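Local structure of metallo-beta-lactamase superfamily protein (Thermus thermophilus, 2ZZI) at residues Gly9-Asn14 and Ala55-Val60; Ala49-His54 and Val130-Pro135; Gln139-Asp144 and Arg179-His184. The protein probably acts as a hydrolase of the metallo-beta-lactamase superfamily, built around a two-metal centre that here holds a pair of iron(III) ions. All blocks are in the same frame, centred on the assembly; numbering follows the deposited sequence.

Interaction 1: Gly9-Asn14 and Ala55-Val60. With FE (Fe (III) ion), chain D; FE (Fe (III) ion), chain C.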
loop_
_atom_site.group_PDB
_atom_site.type_symbol
_atom_site.label_atom_id
_atom_site.label_comp_id
_atom_site.label_asym_id
_atom_site.label_seq_id
_atom_site.Cartn_x
_atom_site.Cartn_y
_atom_site.Cartn_z
ATOM N N GLY A 9 -1.594 -13.203 3.422
ATOM C CA GLY A 9 -0.213 -13.639 3.361
ATOM C C GLY A 9 0.419 -13.955 4.696
ATOM O O GLY A 9 -0.031 -13.482 5.739
ATOM N N PRO A 10 1.484 -14.765 4.659
ATOM C CA PRO A 10 2.227 -15.201 5.833
ATOM C C PRO A 10 2.666 -14.045 6.729
ATOM O O PRO A 10 2.756 -14.218 7.942
ATOM C CB PRO A 10 3.436 -15.914 5.225
ATOM C CG PRO A 10 2.925 -16.447 3.925
ATOM C CD PRO A 10 1.976 -15.398 3.421
ATOM N N LEU A 11 2.935 -12.880 6.152
ATOM C CA LEU A 11 3.353 -11.736 6.961
ATOM C C LEU A 11 2.179 -10.862 7.382
ATOM O O LEU A 11 2.367 -9.778 7.932
ATOM C CB LEU A 11 4.387 -10.879 6.229
ATOM C CG LEU A 11 5.776 -11.446 5.926
ATOM C CD1 LEU A 11 6.748 -10.289 5.694
ATOM C CD2 LEU A 11 6.269 -12.345 7.044
ATOM N N GLN A 12 0.969 -11.330 7.106
ATOM C CA GLN A 12 -0.237 -10.622 7.522
ATOM C C GLN A 12 -0.257 -9.149 7.137
ATOM O O GLN A 12 -0.343 -8.283 8.005
ATOM C CB GLN A 12 -0.430 -10.748 9.035
ATOM C CG GLN A 12 -0.812 -12.144 9.486
ATOM C CD GLN A 12 -2.026 -12.681 8.742
ATOM O OE1 GLN A 12 -3.148 -12.655 9.253
ATOM N NE2 GLN A 12 -1.807 -13.156 7.520
ATOM N N GLU A 13 -0.202 -8.862 5.842
ATOM C CA GLU A 13 -0.276 -7.477 5.377
ATOM C C GLU A 13 -1.735 -7.020 5.261
ATOM O O GLU A 13 -2.639 -7.843 5.286
ATOM C CB GLU A 13 0.479 -7.319 4.051
ATOM C CG GLU A 13 0.214 -6.014 3.318
ATOM C CD GLU A 13 -0.809 -6.169 2.205
ATOM O OE1 GLU A 13 -0.755 -7.195 1.491
ATOM O OE2 GLU A 13 -1.657 -5.262 2.040
ATOM N N ASN A 14 -1.963 -5.716 5.135
ATOM C CA ASN A 14 -3.325 -5.174 5.139
ATOM C C ASN A 14 -3.822 -4.604 3.813
ATOM O O ASN A 14 -3.696 -3.401 3.562
ATOM C CB ASN A 14 -3.470 -4.108 6.222
ATOM C CG ASN A 14 -3.335 -4.678 7.607
ATOM O OD1 ASN A 14 -3.148 -3.946 8.576
ATOM N ND2 ASN A 14 -3.418 -6.001 7.710
ATOM N N ALA A 55 6.232 -1.562 -3.863
ATOM C CA ALA A 55 6.319 -2.796 -4.637
ATOM C C ALA A 55 6.951 -3.942 -3.869
ATOM O O ALA A 55 7.495 -4.876 -4.469
ATOM C CB ALA A 55 7.075 -2.553 -5.940
ATOM N N HIS A 56 6.886 -3.875 -2.544
ATOM C CA HIS A 56 7.460 -4.928 -1.717
ATOM C C HIS A 56 6.628 -6.192 -1.880
ATOM O O HIS A 56 5.406 -6.128 -1.959
ATOM C CB HIS A 56 7.546 -4.486 -0.253
ATOM C CG HIS A 56 8.720 -3.600 0.040
ATOM N ND1 HIS A 56 9.191 -3.384 1.317
ATOM C CD2 HIS A 56 9.530 -2.892 -0.784
ATOM C CE1 HIS A 56 10.233 -2.571 1.269
ATOM N NE2 HIS A 56 10.460 -2.260 0.005
ATOM N N PHE A 57 7.301 -7.338 -1.948
ATOM C CA PHE A 57 6.643 -8.606 -2.263
ATOM C C PHE A 57 5.406 -8.891 -1.402
ATOM O O PHE A 57 4.413 -9.432 -1.893
ATOM C CB PHE A 57 7.638 -9.767 -2.164
ATOM C CG PHE A 57 7.898 -10.224 -0.756
ATOM C CD1 PHE A 57 9.040 -9.829 -0.086
ATOM C CD2 PHE A 57 6.995 -11.051 -0.101
ATOM C CE1 PHE A 57 9.280 -10.243 1.211
ATOM C CE2 PHE A 57 7.230 -11.472 1.197
ATOM C CZ PHE A 57 8.375 -11.066 1.852
ATOM N N ASP A 58 5.472 -8.529 -0.122
ATOM C CA ASP A 58 4.374 -8.794 0.804
ATOM C C ASP A 58 3.143 -7.915 0.539
ATOM O O ASP A 58 2.145 -7.989 1.259
ATOM C CB ASP A 58 4.846 -8.668 2.265
ATOM C CG ASP A 58 5.323 -7.260 2.622
ATOM O OD1 ASP A 58 6.308 -6.779 2.026
ATOM O OD2 ASP A 58 4.726 -6.637 3.524
ATOM N N HIS A 59 3.211 -7.096 -0.505
ATOM C CA HIS A 59 2.121 -6.178 -0.828
ATOM C C HIS A 59 1.584 -6.393 -2.242
ATOM O O HIS A 59 0.557 -5.824 -2.613
ATOM C CB HIS A 59 2.588 -4.726 -0.674
ATOM C CG HIS A 59 2.873 -4.326 0.740
ATOM N ND1 HIS A 59 2.014 -3.544 1.481
ATOM C CD2 HIS A 59 3.923 -4.599 1.550
ATOM C CE1 HIS A 59 2.521 -3.353 2.686
ATOM N NE2 HIS A 59 3.678 -3.985 2.754
ATOM N N VAL A 60 2.279 -7.216 -3.023
ATOM C CA VAL A 60 1.992 -7.350 -4.447
ATOM C C VAL A 60 1.894 -8.804 -4.898
ATOM O O VAL A 60 1.850 -9.088 -6.097
ATOM C CB VAL A 60 3.086 -6.662 -5.291
ATOM C CG1 VAL A 60 3.138 -5.167 -4.990
ATOM C CG2 VAL A 60 4.439 -7.307 -5.037
HETATM FE FE FE D . 5.212 -4.682 4.250
HETATM FE FE FE C . 7.258 -2.699 2.753
HETATM O O HOH W 1 7.303 -4.363 2.960
#

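Interaction 2: Ala49-His54 and Val130-Pro135. With FE (Fe (III) ion), chain C.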
loop_
_atom_site.group_PDB
_atom_site.type_symbol
_atom_site.label_atom_id
_atom_site.label_comp_id
_atom_site.label_asym_id
_atom_site.label_seq_id
_atom_site.Cartn_x
_atom_site.Cartn_y
_atom_site.Cartn_z
ATOM N N ALA A 49 -9.575 -1.193 -10.097
ATOM C CA ALA A 49 -8.131 -1.010 -10.251
ATOM C C ALA A 49 -7.367 -1.391 -8.988
ATOM O O ALA A 49 -7.836 -1.155 -7.871
ATOM C CB ALA A 49 -7.823 0.425 -10.623
ATOM N N ILE A 50 -6.187 -1.975 -9.181
ATOM C CA ILE A 50 -5.279 -2.302 -8.085
ATOM C C ILE A 50 -4.266 -1.180 -7.861
ATOM O O ILE A 50 -3.478 -0.867 -8.746
ATOM C CB ILE A 50 -4.501 -3.597 -8.379
ATOM C CG1 ILE A 50 -5.435 -4.808 -8.328
ATOM C CG2 ILE A 50 -3.359 -3.765 -7.393
ATOM C CD1 ILE A 50 -4.715 -6.127 -8.456
ATOM N N LEU A 51 -4.298 -0.572 -6.679
ATOM C CA LEU A 51 -3.321 0.454 -6.302
ATOM C C LEU A 51 -2.259 -0.088 -5.341
ATOM O O LEU A 51 -2.571 -0.777 -4.367
ATOM C CB LEU A 51 -4.010 1.671 -5.687
ATOM C CG LEU A 51 -4.596 2.619 -6.724
ATOM C CD1 LEU A 51 -5.518 1.849 -7.654
ATOM C CD2 LEU A 51 -5.318 3.793 -6.075
ATOM N N LEU A 52 -1.003 0.238 -5.622
ATOM C CA LEU A 52 0.110 -0.243 -4.822
ATOM C C LEU A 52 0.824 0.913 -4.147
ATOM O O LEU A 52 1.258 1.849 -4.811
ATOM C CB LEU A 52 1.082 -1.013 -5.708
ATOM C CG LEU A 52 0.421 -2.122 -6.523
ATOM C CD1 LEU A 52 1.449 -2.875 -7.346
ATOM C CD2 LEU A 52 -0.319 -3.062 -5.587
ATOM N N THR A 53 0.938 0.850 -2.825
ATOM C CA THR A 53 1.632 1.885 -2.068
ATOM C C THR A 53 3.132 1.768 -2.288
ATOM O O THR A 53 3.836 2.773 -2.353
ATOM C CB THR A 53 1.331 1.793 -0.568
ATOM O OG1 THR A 53 1.593 0.462 -0.114
ATOM C CG2 THR A 53 -0.111 2.127 -0.296
ATOM N N HIS A 54 3.609 0.530 -2.389
ATOM C CA HIS A 54 4.985 0.244 -2.797
ATOM C C HIS A 54 5.073 -1.176 -3.343
ATOM O O HIS A 54 4.095 -1.914 -3.304
ATOM C CB HIS A 54 5.998 0.496 -1.666
ATOM C CG HIS A 54 5.781 -0.339 -0.442
ATOM N ND1 HIS A 54 4.698 -0.171 0.395
ATOM C CD2 HIS A 54 6.528 -1.328 0.105
ATOM C CE1 HIS A 54 4.779 -1.031 1.394
ATOM N NE2 HIS A 54 5.881 -1.743 1.243
ATOM N N VAL A 130 4.311 5.536 -1.985
ATOM C CA VAL A 130 3.328 6.614 -1.986
ATOM C C VAL A 130 2.324 6.446 -0.854
ATOM O O VAL A 130 2.315 5.431 -0.156
ATOM C CB VAL A 130 2.553 6.676 -3.319
ATOM C CG1 VAL A 130 3.519 6.709 -4.503
ATOM C CG2 VAL A 130 1.601 5.490 -3.432
ATOM N N ALA A 131 1.485 7.456 -0.673
ATOM C CA ALA A 131 0.365 7.361 0.247
ATOM C C ALA A 131 -0.909 7.803 -0.474
ATOM O O ALA A 131 -0.881 8.720 -1.299
ATOM C CB ALA A 131 0.615 8.209 1.482
ATOM N N PHE A 132 -2.020 7.140 -0.176
ATOM C CA PHE A 132 -3.298 7.489 -0.783
ATOM C C PHE A 132 -4.154 8.261 0.208
ATOM O O PHE A 132 -4.678 7.697 1.158
ATOM C CB PHE A 132 -4.014 6.228 -1.268
ATOM C CG PHE A 132 -3.224 5.442 -2.276
ATOM C CD1 PHE A 132 -3.052 5.917 -3.565
ATOM C CD2 PHE A 132 -2.641 4.233 -1.934
ATOM C CE1 PHE A 132 -2.312 5.200 -4.493
ATOM C CE2 PHE A 132 -1.904 3.508 -2.863
ATOM C CZ PHE A 132 -1.739 3.992 -4.142
ATOM N N TYR A 133 -4.284 9.562 -0.006
ATOM C CA TYR A 133 -5.035 10.403 0.917
ATOM C C TYR A 133 -6.491 10.580 0.471
ATOM O O TYR A 133 -6.762 10.980 -0.667
ATOM C CB TYR A 133 -4.350 11.760 1.058
ATOM C CG TYR A 133 -4.961 12.667 2.100
ATOM C CD1 TYR A 133 -4.352 12.841 3.335
ATOM C CD2 TYR A 133 -6.137 13.365 1.844
ATOM C CE1 TYR A 133 -4.897 13.678 4.289
ATOM C CE2 TYR A 133 -6.694 14.207 2.795
ATOM C CZ TYR A 133 -6.067 14.360 4.015
ATOM O OH TYR A 133 -6.607 15.198 4.966
ATOM N N ASP A 134 -7.423 10.273 1.373
ATOM C CA ASP A 134 -8.852 10.426 1.099
ATOM C C ASP A 134 -9.454 11.463 2.034
ATOM O O ASP A 134 -9.937 11.125 3.109
ATOM C CB ASP A 134 -9.587 9.088 1.266
ATOM C CG ASP A 134 -10.895 9.029 0.477
ATOM O OD1 ASP A 134 -10.967 9.662 -0.598
ATOM O OD2 ASP A 134 -11.842 8.339 0.919
ATOM N N PRO A 135 -9.427 12.739 1.621
ATOM C CA PRO A 135 -9.971 13.844 2.416
ATOM C C PRO A 135 -11.478 13.680 2.634
ATOM O O PRO A 135 -12.004 14.076 3.684
ATOM C CB PRO A 135 -9.691 15.073 1.543
ATOM C CG PRO A 135 -9.644 14.528 0.143
ATOM C CD PRO A 135 -8.985 13.183 0.285
HETATM FE FE FE C . 7.258 -2.699 2.753
HETATM O O HOH W 1 7.303 -4.363 2.960
#

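Interaction 3: Gln139-Asp144 and Arg179-His184. With FE (Fe (III) ion), chain D; FE (Fe (III) ion), chain C.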
loop_
_atom_site.group_PDB
_atom_site.type_symbol
_atom_site.label_atom_id
_atom_site.label_comp_id
_atom_site.label_asym_id
_atom_site.label_seq_id
_atom_site.Cartn_x
_atom_site.Cartn_y
_atom_site.Cartn_z
ATOM N N GLN A 139 -8.965 10.205 5.944
ATOM C CA GLN A 139 -8.048 9.107 6.213
ATOM C C GLN A 139 -6.920 9.014 5.181
ATOM O O GLN A 139 -6.817 9.841 4.270
ATOM C CB GLN A 139 -8.835 7.795 6.241
ATOM C CG GLN A 139 -9.803 7.648 5.069
ATOM C CD GLN A 139 -10.450 6.278 5.015
ATOM O OE1 GLN A 139 -10.587 5.605 6.034
ATOM N NE2 GLN A 139 -10.848 5.859 3.821
ATOM N N VAL A 140 -6.081 7.993 5.323
ATOM C CA VAL A 140 -4.933 7.823 4.444
ATOM C C VAL A 140 -4.424 6.393 4.465
ATOM O O VAL A 140 -4.254 5.803 5.528
ATOM C CB VAL A 140 -3.777 8.755 4.843
ATOM C CG1 VAL A 140 -3.405 8.545 6.297
ATOM C CG2 VAL A 140 -2.579 8.511 3.947
ATOM N N PHE A 141 -4.187 5.842 3.282
ATOM C CA PHE A 141 -3.608 4.512 3.154
ATOM C C PHE A 141 -2.114 4.615 2.880
ATOM O O PHE A 141 -1.684 4.741 1.730
ATOM C CB PHE A 141 -4.322 3.740 2.053
ATOM C CG PHE A 141 -5.796 3.642 2.268
ATOM C CD1 PHE A 141 -6.365 2.472 2.748
ATOM C CD2 PHE A 141 -6.611 4.735 2.028
ATOM C CE1 PHE A 141 -7.727 2.391 2.963
ATOM C CE2 PHE A 141 -7.971 4.663 2.238
ATOM C CZ PHE A 141 -8.531 3.494 2.705
ATOM N N SER A 142 -1.332 4.557 3.956
ATOM C CA SER A 142 0.073 4.926 3.912
ATOM C C SER A 142 1.018 3.731 3.946
ATOM O O SER A 142 2.180 3.865 4.310
ATOM C CB SER A 142 0.390 5.880 5.061
ATOM O OG SER A 142 -0.013 5.326 6.298
ATOM N N GLY A 143 0.526 2.564 3.558
ATOM C CA GLY A 143 1.371 1.380 3.489
ATOM C C GLY A 143 2.267 1.190 4.698
ATOM O O GLY A 143 1.813 1.286 5.845
ATOM N N ASP A 144 3.546 0.921 4.432
ATOM C CA ASP A 144 4.524 0.621 5.475
ATOM C C ASP A 144 5.174 1.873 6.036
ATOM O O ASP A 144 6.100 1.792 6.832
ATOM C CB ASP A 144 5.601 -0.325 4.944
ATOM C CG ASP A 144 5.102 -1.747 4.782
ATOM O OD1 ASP A 144 3.910 -2.011 5.061
ATOM O OD2 ASP A 144 5.909 -2.609 4.374
ATOM N N ARG A 179 -7.208 9.265 9.991
ATOM C CA ARG A 179 -7.156 7.828 10.203
ATOM C C ARG A 179 -6.041 7.198 9.366
ATOM O O ARG A 179 -6.046 7.297 8.140
ATOM C CB ARG A 179 -8.486 7.234 9.741
ATOM C CG ARG A 179 -9.005 6.028 10.505
ATOM C CD ARG A 179 -8.056 5.553 11.579
ATOM N NE ARG A 179 -8.253 4.130 11.838
ATOM C CZ ARG A 179 -8.965 3.638 12.848
ATOM N NH1 ARG A 179 -9.547 4.461 13.715
ATOM N NH2 ARG A 179 -9.089 2.319 12.989
ATOM N N VAL A 180 -5.095 6.533 10.024
ATOM C CA VAL A 180 -4.031 5.828 9.318
ATOM C C VAL A 180 -4.439 4.386 9.037
ATOM O O VAL A 180 -4.894 3.683 9.934
ATOM C CB VAL A 180 -2.721 5.827 10.132
ATOM C CG1 VAL A 180 -1.575 5.253 9.304
ATOM C CG2 VAL A 180 -2.391 7.237 10.617
ATOM N N HIS A 181 -4.282 3.960 7.786
ATOM C CA HIS A 181 -4.482 2.566 7.400
ATOM C C HIS A 181 -3.164 1.995 6.898
ATOM O O HIS A 181 -2.827 2.130 5.721
ATOM C CB HIS A 181 -5.540 2.452 6.302
ATOM C CG HIS A 181 -6.882 2.967 6.707
ATOM N ND1 HIS A 181 -7.931 2.137 7.033
ATOM C CD2 HIS A 181 -7.338 4.232 6.863
ATOM C CE1 HIS A 181 -8.979 2.867 7.369
ATOM N NE2 HIS A 181 -8.645 4.143 7.275
ATOM N N PRO A 182 -2.416 1.342 7.794
ATOM C CA PRO A 182 -1.068 0.887 7.517
ATOM C C PRO A 182 -1.083 -0.483 6.869
ATOM O O PRO A 182 -2.099 -1.163 6.910
ATOM C CB PRO A 182 -0.453 0.802 8.912
ATOM C CG PRO A 182 -1.605 0.446 9.799
ATOM C CD PRO A 182 -2.873 0.919 9.129
ATOM N N GLY A 183 0.036 -0.884 6.278
ATOM C CA GLY A 183 0.104 -2.147 5.565
ATOM C C GLY A 183 0.297 -3.317 6.501
ATOM O O GLY A 183 0.343 -4.463 6.069
ATOM N N HIS A 184 0.413 -3.023 7.791
ATOM C CA HIS A 184 0.650 -4.047 8.803
ATOM C C HIS A 184 0.131 -3.585 10.154
ATOM O O HIS A 184 0.356 -2.446 10.560
ATOM C CB HIS A 184 2.146 -4.339 8.954
ATOM C CG HIS A 184 2.810 -4.848 7.713
ATOM N ND1 HIS A 184 2.875 -6.189 7.398
ATOM C CD2 HIS A 184 3.480 -4.200 6.731
ATOM C CE1 HIS A 184 3.537 -6.342 6.266
ATOM N NE2 HIS A 184 3.918 -5.151 5.841
HETATM FE FE FE D . 5.212 -4.682 4.250
HETATM FE FE FE C . 7.258 -2.699 2.753
HETATM O O HOH W 1 7.303 -4.363 2.960
#

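Interaction 1: Gly9-Asn14 and Ala55-Val60
Glu13, at the start of strand 13-20, lies against Asp58 and His59, the last two ligands of the HxHxDH metal-binding motif of the metallo-beta-lactamase fold. This is the tight part of the contact. CG of Glu13 sits over one face of the His59 imidazole, 3.8 Å from its centroid and 23° off the ring normal, a CH-pi approach. The bend at chi2 (-99°) turns the carboxylate back over the same ring, stacked on it with the planes 28° apart. No hydrogen bond links the two segments. His59 is oriented from outside instead: its ND1 is hydrogen-bonded to Asp28, leaving NE2 for the metal.

The other end is looser. Leu11, partly exposed at the type I turn Gly9-Gln12, offers CD1 to CZ of Phe57 at 4.2 Å and to CB of Asp58 at the same range, without any polar link. Between the two ends Asp58 reaches the metal centre, its CG standing between the backbone N and the carbonyl carbon (chi1 63°). From there the carboxylate binds through one oxygen, OD2 of Asp58 lying 2.1 Å from the chain D iron.

Interaction 2: Ala49-His54 and Val130-Pro135
Thr53 O accepts the hydrogen bond that joins the two segments directly, from Val130 N at 2.8 Å. The bond is close to straight (165° at the hydrogen) and the donor lies in the carbonyl plane, so the start of strand 130-134 is held against the chain just before the metal ligand His54. CG2 of Val130 also rests near this carbonyl.

Beyond the bond the contact is apolar. Phe132 projects from the second sheet toward strand 50-51 of the first, the face-to-face meeting of two sheets that defines the alpha-beta/beta-alpha sandwich of this superfamily. Three consecutive residues touch its ring. Leu51 brings CB to within 3.6 Å of Phe132 CZ, and CD2 of Leu51 lies off-centre above the ring, 4.1 Å from the centroid. Leu52 O meets the ring at its edge, 3.7 Å from Phe132 CZ. Thr53 contributes its methyl, CG2 lying 3.4 Å from Phe132 CE2.

The two branches of Thr53 divide the work. With chi1 at 53° OG1 stands between the backbone N and carbonyl carbon, while CG2 is set against Phe132. OG1 accepts from His54 ND1 at 3.2 Å, tilted from the ring plane, and is also hydrogen-bonded to Asp28. Occupying ND1 this way matches the use of His54 NE2 as a ligand of the chain C iron, at 2.3 Å. The two bonds at Thr53 OG1, to His54 and to Asp28, are consistent with a relay that would help hold the His54 ring in place beside the buried interface between the sheets.

Interaction 3: Gln139-Asp144 and Arg179-His184
Asp144 and His184 follow neighbouring parallel strand segments and share a metal, in a site placed as is usual for the metallo-beta-lactamase fold. OD2 of Asp144 bridges the pair, 2.1 Å from the chain C iron and 2.2 Å from the chain D iron. His184 adds its NE2 to the chain D iron at 2.1 Å. Asp58 and His59 complete the protein ligands of that ion.

Just behind the ligands, Gly183 N donates to Gly143 O at 2.8 Å. The donor stands 61° out of the carbonyl plane, so this bond departs from regular sheet geometry. Gly143 has a positive phi, and the chain turns there into Asp144.

Further back two backbone bonds pair the strands. Val140 N donates to Arg179 O, and His181 N to Val140 O at 2.9 Å; in both, the donor lies nearly in line with the C=O bond. Strands 139-143 and 179-182 are parallel, and the connection between them includes helix 161-171. Val140 and Val180 face the side of the sheet away from Gln139 and Arg179.

Farthest from the irons, an aromatic pair and an amide meet. On facing positions of adjacent strands, with CG anti to the carbonyl carbon in each, the side chains of Phe141 and His181 run alongside each other, and the rings form an offset stack, centroids 4.6 Å apart and planes at 21°. Gln139, extended beyond CG, brings its amide nearly perpendicular to the imidazole, where OE1 accepts a weak hydrogen bond from His181 NE2 at 2.7 Å.

From the N terminus, 9-14 waits for 55-60, which closes interaction 1 over a span of 40 intervening residues. Before it closes, 49-54 has already opened interaction 2, so the two cross; interaction 2 then closes 75 residues later at 130-135. Interaction 3 follows in series, 139-144 meeting 179-184 after 34 more. Interaction 2 joins the two sheets, interaction 3 pairs strands within the second, and interaction 1 sets the 13-20 strand of the first sheet against the motif loop. Backbone hydrogen bonds join them further, from Phe141 N to Phe132 O and from Asn14 N to Gly183 O. Ligands from all three meet at the two irons.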